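Local coordinates for protein insecticidal Delta-Endotoxin Cry8Ea1 (Bacillus Thuringiensis, PDB 3EB7) that acts as an insecticidal toxin against soil-dwelling beetle larvae, probably by forming pores in gut membranes as other three-domain Cry toxins do, at residues 436-439 / 440-444. Sequence-based numbering, arbitrary orientation.
Sequences SADR and TNTVY
Asp438 lays its carboxylate over the backbone amides of Asn441 and Thr442, in the loop of this three-domain Cry toxin that leads from strand 427-434 into strand 442-443, where the chain curls round the carboxylate. CG stands between the backbone N and the carbonyl carbon (chi1 73°), which swings both oxygens forward over the following residues. Each oxygen takes one amide: OD1 accepts from Asn441 N at 3.0 Å, a bent bond arriving from above the carboxylate plane, while OD2 receives Thr442 N at 3.2 Å on its syn side, somewhat out of the carboxylate plane but nearly straight at 166°. Asn441 adopts a left-handed backbone conformation between these two bonds. Lys455 forms a salt bridge with Asp438 OD1 and also donates to Asn441 OD1, so one ammonium group joins the two side chains and would help offset the carboxylate charge. Arg439 turns the other way, its chain extended from CG to NE, and pairs with Asp340. The other end of the Asn441 amide, ND2, bonds to Arg488 O, and backbone bonds from Asn441 and Val443 to Asn490 attach the segment to strand 482-491, putting 442-443 at the edge of that sheet. Thr440 crosses Asp438 at about a right angle, and its OG1 lies 2.8 Å from Thr442 OG1 in a hydroxyl-hydroxyl hydrogen bond. A water donates to both Asp438 OD2, at 2.7 Å, and Thr442 O, at 2.8 Å.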
loop_
_atom_site.group_PDB
_atom_site.type_symbol
_atom_site.label_atom_id
_atom_site.label_comp_id
_atom_site.label_asym_id
_atom_site.label_seq_id
_atom_site.Cartn_x
_atom_site.Cartn_y
_atom_site.Cartn_z
ATOM N N SER A 436 7.863 -0.174 -2.850
ATOM C CA SER A 436 7.775 0.803 -3.983
ATOM C C SER A 436 8.123 2.248 -3.609
ATOM O O SER A 436 8.374 3.064 -4.461
ATOM C CB SER A 436 6.374 0.791 -4.629
ATOM O OG SER A 436 5.367 1.027 -3.660
ATOM N N ALA A 437 8.105 2.548 -2.318
ATOM C CA ALA A 437 8.348 3.877 -1.822
ATOM C C ALA A 437 9.852 4.059 -1.544
ATOM O O ALA A 437 10.379 3.603 -0.546
ATOM C CB ALA A 437 7.511 4.091 -0.577
ATOM N N ASP A 438 10.536 4.741 -2.445
ATOM C CA ASP A 438 11.981 4.762 -2.417
ATOM C C ASP A 438 12.523 5.703 -1.343
ATOM O O ASP A 438 11.792 6.492 -0.770
ATOM C CB ASP A 438 12.569 5.029 -3.836
ATOM C CG ASP A 438 12.394 6.483 -4.321
ATOM O OD1 ASP A 438 11.898 7.379 -3.591
ATOM O OD2 ASP A 438 12.780 6.738 -5.478
ATOM N N ARG A 439 13.822 5.598 -1.111
ATOM C CA ARG A 439 14.554 6.357 -0.112
ATOM C C ARG A 439 15.105 7.692 -0.596
ATOM O O ARG A 439 15.523 8.525 0.212
ATOM C CB ARG A 439 15.731 5.504 0.360
ATOM C CG ARG A 439 15.305 4.247 1.086
ATOM C CD ARG A 439 16.556 3.591 1.697
ATOM N NE ARG A 439 16.088 2.673 2.698
ATOM C CZ ARG A 439 16.063 2.916 3.994
ATOM N NH1 ARG A 439 16.568 4.041 4.471
ATOM N NH2 ARG A 439 15.547 2.002 4.810
ATOM N N THR A 440 15.090 7.895 -1.904
ATOM C CA THR A 440 15.901 8.922 -2.557
ATOM C C THR A 440 15.090 9.927 -3.372
ATOM O O THR A 440 15.666 10.913 -3.892
ATOM C CB THR A 440 16.916 8.247 -3.557
ATOM O OG1 THR A 440 16.213 7.272 -4.335
ATOM C CG2 THR A 440 18.094 7.536 -2.822
ATOM N N ASN A 441 13.781 9.679 -3.531
ATOM C CA ASN A 441 12.985 10.472 -4.491
ATOM C C ASN A 441 13.703 10.658 -5.856
ATOM O O ASN A 441 13.974 11.788 -6.312
ATOM C CB ASN A 441 12.594 11.828 -3.895
ATOM C CG ASN A 441 11.631 11.705 -2.743
ATOM O OD1 ASN A 441 10.758 10.831 -2.742
ATOM N ND2 ASN A 441 11.777 12.585 -1.750
ATOM N N THR A 442 14.012 9.535 -6.487
ATOM C CA THR A 442 14.701 9.499 -7.764
ATOM C C THR A 442 13.761 9.973 -8.846
ATOM O O THR A 442 12.605 9.582 -8.865
ATOM C CB THR A 442 15.196 8.062 -8.088
ATOM O OG1 THR A 442 16.121 7.658 -7.078
ATOM C CG2 THR A 442 15.904 7.964 -9.454
ATOM N N VAL A 443 14.281 10.807 -9.746
ATOM C CA VAL A 443 13.565 11.277 -10.943
ATOM C C VAL A 443 14.242 10.637 -12.151
ATOM O O VAL A 443 15.460 10.823 -12.368
ATOM C CB VAL A 443 13.582 12.847 -11.037
ATOM C CG1 VAL A 443 12.793 13.369 -12.244
ATOM C CG2 VAL A 443 13.006 13.447 -9.773
ATOM N N TYR A 444 13.444 9.872 -12.902
ATOM C CA TYR A 444 13.875 9.173 -14.117
ATOM C C TYR A 444 13.741 10.008 -15.389
ATOM O O TYR A 444 12.754 10.721 -15.556
ATOM C CB TYR A 444 13.116 7.841 -14.288
ATOM C CG TYR A 444 13.270 6.965 -13.065
ATOM C CD1 TYR A 444 12.353 7.041 -12.018
ATOM C CD2 TYR A 444 14.364 6.098 -12.934
ATOM C CE1 TYR A 444 12.506 6.269 -10.866
ATOM C CE2 TYR A 444 14.524 5.329 -11.800
ATOM C CZ TYR A 444 13.591 5.417 -10.768
ATOM O OH TYR A 444 13.743 4.651 -9.641
HETATM O O HOH W 1 11.084 8.283 -6.926
#